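Local coordinates for protein 3-hydroxyadipyl-CoA dehydrogenase (Escherichia coli, PDB 3MOG) that catalyses the NAD(+)-dependent oxidation of 3-hydroxyadipyl-CoA to 3-oxoadipyl-CoA in the phenylacetate degradation pathway, at residues A18-E22 with I48-L52; H29-D35 with R72-D78; E94-K99 with T118-I123; V149-V153 with T417-G422. Numbering follows the deposited sequence.

Contact 1: residues A18-E22 with I48-L52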
# COMPACT_ATOMS: atom_id res chain seq x y z
N ALA C 18 -32.57 19.46 -8.85
CA ALA C 18 -33.28 20.69 -9.15
C ALA C 18 -32.56 21.50 -10.22
O ALA C 18 -33.20 22.06 -11.12
CB ALA C 18 -33.44 21.52 -7.87
N GLY C 19 -31.24 21.53 -10.14
CA GLY C 19 -30.40 22.23 -11.08
C GLY C 19 -30.36 21.55 -12.43
O GLY C 19 -30.32 22.21 -13.47
N ILE C 20 -30.39 20.22 -12.42
CA ILE C 20 -30.41 19.47 -13.67
C ILE C 20 -31.76 19.66 -14.39
O ILE C 20 -31.81 19.89 -15.61
CB ILE C 20 -30.03 17.97 -13.47
CG1 ILE C 20 -28.54 17.85 -13.13
CG2 ILE C 20 -30.34 17.14 -14.73
CD1 ILE C 20 -28.16 16.57 -12.30
N ALA C 21 -32.84 19.62 -13.60
CA ALA C 21 -34.20 19.84 -14.08
C ALA C 21 -34.35 21.21 -14.74
O ALA C 21 -34.95 21.33 -15.81
CB ALA C 21 -35.23 19.67 -12.91
N GLU C 22 -33.78 22.23 -14.10
CA GLU C 22 -33.76 23.60 -14.63
C GLU C 22 -33.10 23.69 -16.01
O GLU C 22 -33.65 24.34 -16.91
CB GLU C 22 -33.06 24.54 -13.64
CG GLU C 22 -33.00 26.01 -14.09
CD GLU C 22 -32.19 26.87 -13.14
OE1 GLU C 22 -31.63 27.88 -13.61
OE2 GLU C 22 -32.11 26.55 -11.93
N ILE C 48 -36.28 26.89 -8.06
CA ILE C 48 -36.13 27.14 -9.50
C ILE C 48 -36.94 28.38 -9.96
O ILE C 48 -36.42 29.21 -10.71
CB ILE C 48 -36.48 25.90 -10.35
CG1 ILE C 48 -35.75 24.66 -9.82
CG2 ILE C 48 -36.16 26.15 -11.84
CD1 ILE C 48 -36.11 23.37 -10.53
N HIS C 49 -38.20 28.47 -9.51
CA HIS C 49 -39.03 29.66 -9.72
C HIS C 49 -38.28 30.93 -9.29
O HIS C 49 -38.14 31.86 -10.08
CB HIS C 49 -40.36 29.53 -8.97
CG HIS C 49 -41.45 28.87 -9.76
ND1 HIS C 49 -42.55 29.56 -10.23
CD2 HIS C 49 -41.62 27.59 -10.14
CE1 HIS C 49 -43.34 28.73 -10.88
NE2 HIS C 49 -42.80 27.52 -10.84
N ALA C 50 -37.79 30.93 -8.05
CA ALA C 50 -37.09 32.07 -7.44
C ALA C 50 -35.80 32.46 -8.14
O ALA C 50 -35.51 33.65 -8.28
CB ALA C 50 -36.81 31.78 -5.98
N ARG C 51 -35.02 31.47 -8.57
CA ARG C 51 -33.75 31.74 -9.23
C ARG C 51 -33.93 32.28 -10.65
O ARG C 51 -33.25 33.22 -11.04
CB ARG C 51 -32.84 30.50 -9.22
CG ARG C 51 -32.40 30.07 -7.83
CD ARG C 51 -31.30 29.04 -7.87
NE ARG C 51 -31.59 27.90 -8.75
CZ ARG C 51 -32.14 26.76 -8.34
NH1 ARG C 51 -32.49 26.58 -7.07
NH2 ARG C 51 -32.35 25.78 -9.22
N LEU C 52 -34.86 31.68 -11.40
CA LEU C 52 -35.16 32.14 -12.76
C LEU C 52 -35.83 33.51 -12.82
O LEU C 52 -35.56 34.29 -13.74
CB LEU C 52 -36.03 31.12 -13.49
CG LEU C 52 -35.43 29.76 -13.85
CD1 LEU C 52 -36.51 28.97 -14.52
CD2 LEU C 52 -34.21 29.86 -14.75
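Ala18 opens the contact with its CA-to-CB bond directed at the second helix. Its carbonyl O lies 3.2 Å from Ile48 CD1, and its CB sits 4.2 Å from the same methyl, so the tip of Ile48 rests on the backbone here as much as on the side chain. Gly19 adds little, its CA 4.5 Å from Arg51 NH2. The 18-22 turn belongs to helix 15-26, which follows strand 8-11 and a Gly-rich sequence of the Rossmann GxGxxG type, consistent with the dinucleotide-binding helix of an NAD domain; helix 38-57, carrying 48-52, packs beside it at -58°. The two short axes stay 11.2 Å apart, a wide spacing that long side chains must bridge. Ala21 CB meets Ile48 CD1 at 4.5 Å and also touches Leu73 of strand 73-76, as Ile48 does. Glu22 does most of the bridging. Fully extended in chi1 and chi2, it lays its CG 3.9 Å from Ile48 CG2 and brings OE2 to 2.8 Å from Arg51 NH2, a salt bridge with an N-H...O angle of 160°, while OE1 lies 3.4 Å from Leu52 CD2.

Contact 2: residues H29-D35 with R72-D78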
# COMPACT_ATOMS: atom_id res chain seq x y z
N HIS C 29 -37.44 20.89 -22.92
CA HIS C 29 -37.87 19.56 -22.52
C HIS C 29 -38.92 19.59 -21.43
O HIS C 29 -38.81 20.33 -20.45
CB HIS C 29 -36.68 18.71 -22.07
CG HIS C 29 -35.66 18.51 -23.14
ND1 HIS C 29 -35.67 17.43 -23.99
CD2 HIS C 29 -34.61 19.28 -23.52
CE1 HIS C 29 -34.67 17.53 -24.84
NE2 HIS C 29 -34.01 18.65 -24.59
N GLN C 30 -39.94 18.76 -21.62
CA GLN C 30 -40.87 18.42 -20.56
C GLN C 30 -40.07 17.63 -19.51
O GLN C 30 -39.42 16.63 -19.83
CB GLN C 30 -42.04 17.61 -21.14
CG GLN C 30 -43.06 17.12 -20.12
CD GLN C 30 -44.49 17.39 -20.58
OE1 GLN C 30 -45.32 16.47 -20.64
NE2 GLN C 30 -44.78 18.66 -20.89
N VAL C 31 -40.09 18.11 -18.27
CA VAL C 31 -39.33 17.48 -17.19
C VAL C 31 -40.21 16.89 -16.11
O VAL C 31 -40.96 17.60 -15.44
CB VAL C 31 -38.29 18.44 -16.56
CG1 VAL C 31 -37.54 17.76 -15.40
CG2 VAL C 31 -37.30 18.91 -17.62
N LEU C 32 -40.11 15.57 -15.94
CA LEU C 32 -40.76 14.89 -14.82
C LEU C 32 -39.79 14.87 -13.65
O LEU C 32 -38.81 14.13 -13.66
CB LEU C 32 -41.15 13.47 -15.22
CG LEU C 32 -42.11 13.33 -16.42
CD1 LEU C 32 -42.21 11.89 -16.88
CD2 LEU C 32 -43.49 13.88 -16.11
N LEU C 33 -40.05 15.71 -12.66
CA LEU C 33 -39.21 15.77 -11.47
C LEU C 33 -39.77 14.84 -10.38
O LEU C 33 -40.81 15.13 -9.78
CB LEU C 33 -39.08 17.21 -10.96
CG LEU C 33 -38.12 17.53 -9.80
CD1 LEU C 33 -36.65 17.20 -10.12
CD2 LEU C 33 -38.25 19.01 -9.46
N TYR C 34 -39.09 13.72 -10.14
CA TYR C 34 -39.58 12.67 -9.25
C TYR C 34 -38.90 12.65 -7.89
O TYR C 34 -37.68 12.66 -7.79
CB TYR C 34 -39.41 11.29 -9.91
CG TYR C 34 -39.68 10.11 -8.98
CD1 TYR C 34 -38.62 9.36 -8.45
CD2 TYR C 34 -40.98 9.76 -8.62
CE1 TYR C 34 -38.86 8.29 -7.60
CE2 TYR C 34 -41.22 8.68 -7.76
CZ TYR C 34 -40.16 7.95 -7.26
OH TYR C 34 -40.39 6.90 -6.41
N ASP C 35 -39.74 12.60 -6.85
CA ASP C 35 -39.34 12.32 -5.48
C ASP C 35 -40.59 11.77 -4.78
O ASP C 35 -41.71 12.09 -5.18
CB ASP C 35 -38.86 13.58 -4.78
CG ASP C 35 -38.04 13.30 -3.53
OD1 ASP C 35 -38.03 12.14 -3.04
OD2 ASP C 35 -37.39 14.24 -3.03
N ARG C 72 -42.84 23.66 -17.82
CA ARG C 72 -42.36 22.33 -18.22
C ARG C 72 -41.92 21.47 -17.03
O ARG C 72 -41.67 20.28 -17.18
CB ARG C 72 -41.26 22.43 -19.30
CG ARG C 72 -41.82 22.86 -20.67
CD ARG C 72 -40.77 22.96 -21.76
NE ARG C 72 -39.90 24.13 -21.62
CZ ARG C 72 -39.77 25.10 -22.53
NH1 ARG C 72 -40.47 25.09 -23.66
NH2 ARG C 72 -38.93 26.11 -22.30
N LEU C 73 -41.85 22.08 -15.84
CA LEU C 73 -41.48 21.36 -14.63
C LEU C 73 -42.67 20.67 -13.98
O LEU C 73 -43.44 21.31 -13.26
CB LEU C 73 -40.80 22.30 -13.62
CG LEU C 73 -39.39 22.78 -14.00
CD1 LEU C 73 -38.99 23.97 -13.15
CD2 LEU C 73 -38.36 21.65 -13.88
N ILE C 74 -42.81 19.38 -14.22
CA ILE C 74 -43.93 18.60 -13.69
C ILE C 74 -43.51 17.71 -12.51
O ILE C 74 -42.81 16.72 -12.71
CB ILE C 74 -44.62 17.77 -14.81
CG1 ILE C 74 -44.86 18.64 -16.05
CG2 ILE C 74 -45.93 17.15 -14.28
CD1 ILE C 74 -45.53 17.93 -17.20
N PRO C 75 -43.93 18.07 -11.28
CA PRO C 75 -43.62 17.24 -10.11
C PRO C 75 -44.46 15.97 -10.07
O PRO C 75 -45.68 16.02 -10.23
CB PRO C 75 -43.95 18.14 -8.92
CG PRO C 75 -44.95 19.14 -9.44
CD PRO C 75 -44.70 19.28 -10.92
N VAL C 76 -43.79 14.84 -9.90
CA VAL C 76 -44.44 13.54 -9.87
C VAL C 76 -43.97 12.75 -8.66
O VAL C 76 -42.81 12.86 -8.24
CB VAL C 76 -44.24 12.70 -11.19
CG1 VAL C 76 -44.84 13.43 -12.40
CG2 VAL C 76 -42.77 12.39 -11.45
N THR C 77 -44.90 11.96 -8.10
CA THR C 77 -44.65 11.13 -6.91
C THR C 77 -44.81 9.64 -7.27
O THR C 77 -44.43 8.76 -6.50
CB THR C 77 -45.60 11.51 -5.76
OG1 THR C 77 -45.69 12.93 -5.67
CG2 THR C 77 -45.10 10.98 -4.44
N ASP C 78 -45.37 9.39 -8.44
CA ASP C 78 -45.55 8.03 -8.94
C ASP C 78 -44.45 7.68 -9.96
O ASP C 78 -44.34 8.32 -11.01
CB ASP C 78 -46.96 7.89 -9.55
CG ASP C 78 -47.24 6.48 -10.07
OD1 ASP C 78 -46.79 5.49 -9.46
OD2 ASP C 78 -47.93 6.38 -11.11
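Strands 31-34 and 73-76 run parallel and in register, Leu33 CA 4.8 Å from Pro75 CA and Val31 CA 5.1 Å from Leu73 CA; their axes approach to 4.6 Å with a -34° twist. This is the edge of the Rossmann sheet: strand 73-76 is outermost in the chain, and strand 31-34 is hydrogen-bonded on its other side to strand 8-11. The 36 residues between the segments include helices 38-57 and 63-71, making a right-handed crossover as expected of this fold. The ladder zigzags: Val31 N to Arg72 O (2.9 Å), Ile74 N to Val31 O (2.8 Å), Leu33 N to Ile74 O (2.9 Å) and Val76 N to Leu33 O (3.0 Å). It fades at Asp35 N to Val76 O, a weak bond of 3.4 Å, and the carboxylate of Asp35 turns to Ser13. Val31, Leu33 and Leu73 face helices 15-26 and 38-57, with Val31 CB 4.2 Å from Leu73 CD2. On the other face Leu32 CD2 lies 4.0 Å from Val76 CG1, and Tyr34 CB 3.9 Å from Val76 CG2. Beyond the strands, the Tyr34 ring presents its edge to a carbonyl, with CE2 3.4 Å from Thr77 O.

Contact 3: residues E94-K99 with T118-I123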
# COMPACT_ATOMS: atom_id res chain seq x y z
N GLU C 94 -26.61 8.34 -2.73
CA GLU C 94 -25.30 7.91 -3.23
C GLU C 94 -24.95 6.45 -2.93
O GLU C 94 -24.11 5.87 -3.61
CB GLU C 94 -24.17 8.84 -2.75
CG GLU C 94 -24.21 10.27 -3.31
CD GLU C 94 -23.75 10.39 -4.77
OE1 GLU C 94 -23.28 9.40 -5.38
OE2 GLU C 94 -23.87 11.51 -5.32
N ARG C 95 -25.58 5.87 -1.91
CA ARG C 95 -25.37 4.45 -1.58
C ARG C 95 -25.62 3.54 -2.77
O ARG C 95 -26.60 3.73 -3.50
CB ARG C 95 -26.30 4.04 -0.43
CG ARG C 95 -25.79 4.37 0.96
CD ARG C 95 -26.43 3.44 2.00
NE ARG C 95 -25.98 2.05 1.83
CZ ARG C 95 -26.71 1.06 1.33
NH1 ARG C 95 -26.20 -0.15 1.22
NH2 ARG C 95 -27.96 1.27 0.93
N LEU C 96 -24.74 2.56 -2.97
CA LEU C 96 -24.82 1.64 -4.11
C LEU C 96 -26.12 0.86 -4.18
O LEU C 96 -26.76 0.80 -5.24
CB LEU C 96 -23.62 0.67 -4.11
CG LEU C 96 -23.67 -0.49 -5.12
CD1 LEU C 96 -23.61 -0.00 -6.57
CD2 LEU C 96 -22.61 -1.57 -4.85
N GLU C 97 -26.50 0.26 -3.06
CA GLU C 97 -27.67 -0.64 -3.01
C GLU C 97 -29.01 0.06 -3.29
O GLU C 97 -29.88 -0.52 -3.91
CB GLU C 97 -27.71 -1.44 -1.69
CG GLU C 97 -26.50 -2.36 -1.41
CD GLU C 97 -26.08 -3.25 -2.60
OE1 GLU C 97 -24.86 -3.37 -2.84
OE2 GLU C 97 -26.97 -3.84 -3.28
N VAL C 98 -29.14 1.32 -2.85
CA VAL C 98 -30.29 2.16 -3.20
C VAL C 98 -30.40 2.38 -4.72
O VAL C 98 -31.47 2.17 -5.30
CB VAL C 98 -30.24 3.53 -2.48
CG1 VAL C 98 -31.50 4.33 -2.75
CG2 VAL C 98 -30.05 3.34 -0.97
N LYS C 99 -29.29 2.77 -5.35
CA LYS C 99 -29.26 3.01 -6.80
C LYS C 99 -29.57 1.77 -7.60
O LYS C 99 -30.30 1.84 -8.60
CB LYS C 99 -27.90 3.56 -7.23
CG LYS C 99 -27.77 5.04 -7.08
CD LYS C 99 -26.37 5.50 -7.40
CE LYS C 99 -26.27 7.00 -7.25
NZ LYS C 99 -25.03 7.37 -6.54
N THR C 118 -27.12 8.32 -14.38
CA THR C 118 -26.93 8.78 -13.02
C THR C 118 -25.92 9.93 -12.97
O THR C 118 -24.97 9.96 -13.76
CB THR C 118 -26.52 7.63 -12.07
OG1 THR C 118 -26.21 8.16 -10.78
CG2 THR C 118 -25.34 6.90 -12.60
N ASN C 119 -26.17 10.86 -12.05
CA ASN C 119 -25.29 12.00 -11.82
C ASN C 119 -24.15 11.64 -10.87
O ASN C 119 -23.35 12.49 -10.53
CB ASN C 119 -26.11 13.19 -11.25
CG ASN C 119 -25.24 14.43 -10.94
OD1 ASN C 119 -24.41 14.84 -11.75
ND2 ASN C 119 -25.42 14.99 -9.76
N THR C 120 -24.08 10.38 -10.44
CA THR C 120 -23.11 10.02 -9.39
C THR C 120 -21.66 10.33 -9.74
O THR C 120 -21.26 10.25 -10.90
CB THR C 120 -23.22 8.55 -8.94
OG1 THR C 120 -22.46 8.39 -7.73
CG2 THR C 120 -22.69 7.59 -9.99
N SER C 121 -20.89 10.70 -8.71
CA SER C 121 -19.46 10.97 -8.84
C SER C 121 -18.65 9.80 -8.30
O SER C 121 -17.45 9.72 -8.54
CB SER C 121 -19.08 12.20 -8.02
OG SER C 121 -19.89 13.31 -8.34
N SER C 122 -19.29 8.91 -7.56
CA SER C 122 -18.56 8.00 -6.67
C SER C 122 -18.85 6.53 -6.90
O SER C 122 -18.07 5.67 -6.49
CB SER C 122 -18.80 8.37 -5.21
OG SER C 122 -20.15 8.76 -4.98
N ILE C 123 -19.94 6.23 -7.59
CA ILE C 123 -20.34 4.85 -7.80
C ILE C 123 -20.03 4.41 -9.23
O ILE C 123 -20.20 5.19 -10.17
CB ILE C 123 -21.85 4.65 -7.48
CG1 ILE C 123 -22.16 5.08 -6.04
CG2 ILE C 123 -22.28 3.23 -7.72
CD1 ILE C 123 -21.38 4.32 -4.95
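Polar contacts converge on one hydroxyl. Thr120 OG1 donates to Glu94 OE1 at 2.7 Å, the one clear hydrogen bond between the segments, and Lys99 NZ stands 3.0 Å from that same Thr120 OG1. Lys99 NZ also forms a salt bridge with Glu94 OE1 at 2.9 Å, so carboxylate, ammonium and hydroxyl make a compact cluster; chi1 and chi2 of Glu94, both m, bend the side chain so that OE1 reaches both the loop and Lys99 NZ. Arg95 holds the N-cap position of helix 96-109. Within 118-123, backbone amides shape the loop: Thr120 N donates to Thr118 OG1 (3.1 Å) and Ser122 N to Thr120 OG1 (3.2 Å), two ST turns in succession. Thr118 OG1 is also bonded to Glu90. Apolar packing is confined to Ile123 CG2 against Leu96 CD1, at 3.7 Å. Ile123 makes van der Waals contacts with polar atoms as well, its CG1 3.2 Å from Glu94 O and 3.7 Å from Lys99 NZ. The site thus joins the start of helix 96-109 to the loop leaving strand 115-118 at its C-terminal end, the edge of a Rossmann sheet where, in such domains, the dinucleotide binds.

Contact 4: residues V149-V153 with T417-G422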
# COMPACT_ATOMS: atom_id res chain seq x y z
N VAL C 149 -25.05 26.71 -14.04
CA VAL C 149 -23.89 27.56 -14.34
C VAL C 149 -22.72 26.78 -14.99
O VAL C 149 -22.25 27.17 -16.06
CB VAL C 149 -23.42 28.37 -13.10
CG1 VAL C 149 -22.28 29.31 -13.47
CG2 VAL C 149 -24.58 29.18 -12.53
N MET C 150 -22.30 25.67 -14.37
CA MET C 150 -21.13 24.87 -14.80
C MET C 150 -21.29 24.23 -16.19
O MET C 150 -22.29 23.55 -16.45
CB MET C 150 -20.81 23.81 -13.75
CG MET C 150 -20.41 24.38 -12.36
SD MET C 150 -18.98 25.51 -12.36
CE MET C 150 -17.64 24.34 -12.53
N LYS C 151 -20.38 24.52 -17.08
CA LYS C 151 -20.44 24.02 -18.44
C LYS C 151 -20.15 22.57 -18.67
O LYS C 151 -20.55 22.02 -19.67
CB LYS C 151 -19.64 24.90 -19.37
CG LYS C 151 -20.39 26.12 -19.78
CD LYS C 151 -19.69 26.86 -20.86
CE LYS C 151 -19.36 26.01 -22.07
NZ LYS C 151 -20.43 25.99 -23.09
N LEU C 152 -19.40 21.95 -17.79
CA LEU C 152 -18.89 20.61 -18.05
C LEU C 152 -19.89 19.51 -17.67
O LEU C 152 -20.53 19.59 -16.64
CB LEU C 152 -17.55 20.38 -17.32
CG LEU C 152 -16.77 19.15 -17.82
CD1 LEU C 152 -15.95 19.45 -19.10
CD2 LEU C 152 -15.90 18.60 -16.72
N VAL C 153 -20.02 18.49 -18.52
CA VAL C 153 -20.55 17.21 -18.06
C VAL C 153 -19.65 16.04 -18.51
O VAL C 153 -19.14 16.05 -19.62
CB VAL C 153 -22.10 16.99 -18.33
CG1 VAL C 153 -22.61 17.87 -19.38
CG2 VAL C 153 -22.46 15.51 -18.59
N THR C 417 -10.05 19.70 -21.56
CA THR C 417 -11.33 20.37 -21.44
C THR C 417 -11.92 20.22 -20.05
O THR C 417 -12.32 21.22 -19.44
CB THR C 417 -12.31 19.85 -22.49
OG1 THR C 417 -11.78 20.13 -23.79
CG2 THR C 417 -13.67 20.52 -22.35
N ALA C 418 -11.92 19.00 -19.54
CA ALA C 418 -12.43 18.72 -18.20
C ALA C 418 -11.80 19.56 -17.11
O ALA C 418 -12.49 20.06 -16.22
CB ALA C 418 -12.30 17.23 -17.87
N MET C 419 -10.48 19.73 -17.17
CA MET C 419 -9.78 20.50 -16.17
C MET C 419 -10.02 22.02 -16.35
O MET C 419 -10.09 22.76 -15.37
CB MET C 419 -8.30 20.12 -16.14
CG MET C 419 -8.03 18.61 -15.91
SD MET C 419 -9.15 17.74 -14.79
CE MET C 419 -8.62 18.43 -13.24
N ARG C 420 -10.14 22.48 -17.59
CA ARG C 420 -10.50 23.88 -17.85
C ARG C 420 -11.91 24.21 -17.37
O ARG C 420 -12.14 25.26 -16.78
CB ARG C 420 -10.38 24.21 -19.34
CG ARG C 420 -9.19 25.07 -19.70
CD ARG C 420 -9.20 25.38 -21.19
NE ARG C 420 -8.88 24.20 -21.98
CZ ARG C 420 -9.68 23.62 -22.87
NH1 ARG C 420 -10.89 24.11 -23.10
NH2 ARG C 420 -9.25 22.55 -23.53
N LEU C 421 -12.87 23.32 -17.63
CA LEU C 421 -14.27 23.63 -17.31
C LEU C 421 -14.73 23.17 -15.94
O LEU C 421 -15.45 23.89 -15.26
CB LEU C 421 -15.19 23.15 -18.44
CG LEU C 421 -14.91 23.87 -19.78
CD1 LEU C 421 -15.81 23.35 -20.88
CD2 LEU C 421 -15.04 25.41 -19.68
N GLY C 422 -14.30 21.99 -15.51
CA GLY C 422 -14.74 21.44 -14.22
C GLY C 422 -14.15 22.11 -13.00
O GLY C 422 -14.81 22.22 -11.97
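This is a largely apolar interdomain contact: the start of strand 152-157, in the NAD-binding domain, packs on segment 417-422 of helix 412-422, which falls in the second C-terminal family region, 264 residues away in the chain. Its evidence is van der Waals distance, with not one polar bond between the segments. Leu152 is the central residue: Leu152 CA lies 5.6 Å from Leu421 CA, and its CB meets Leu421 CB at 3.8 Å. Its methyls reach along the helix, CD1 to 3.7 Å from Ala418 CA and 4.1 Å from Thr417 CG2, CD2 to 4.0 Å from Ala418 CB and 3.9 Å from Gly422 N. A CB at Gly422 would be tight against Leu152 CD2, at 3.3 Å; separately, it would clash with Ala418 O of its own segment. Met150, folded with all three chi angles m, brings its CE 3.5 Å from Leu421 O and 3.6 Å from Gly422 O. Lys151 brushes Leu421 CD1 through its CB, at 4.4 Å; its NZ bonds Gly177 O. Strand 179-184 and helix 191-194 flank the interface, Thr417 touching Val181 and Ala418 touching Val191. The arrangement docks the Rossmann sheet's late strands against a helical C-terminal domain of the 3-hydroxyacyl-CoA dehydrogenase family.

Contacts 1 and 2 are adjacent layers: the helices of contact 1 pack on the strands of contact 2, with Ile48 CG2 3.8 Å from Leu73 CD1 and Ala21 CB 3.8 Å from Leu73 CD2. Contact 1 is the most buried and joins a salt bridge to apolar packing, whereas contact 2, at the sheet edge, relies on backbone hydrogen bonds. Contacts 2, 3 and 4 are partly buried; contact 3 is dominated by side-chain polarity and meets contact 1 where Ile20 CD1 lies 3.9 Å from Asn119 CG. Contact 4 reaches the same sheet as contact 2, though their centres are about 26 Å apart; it is largely apolar, without hydrogen bond or salt bridge between its segments, and alone links two family regions.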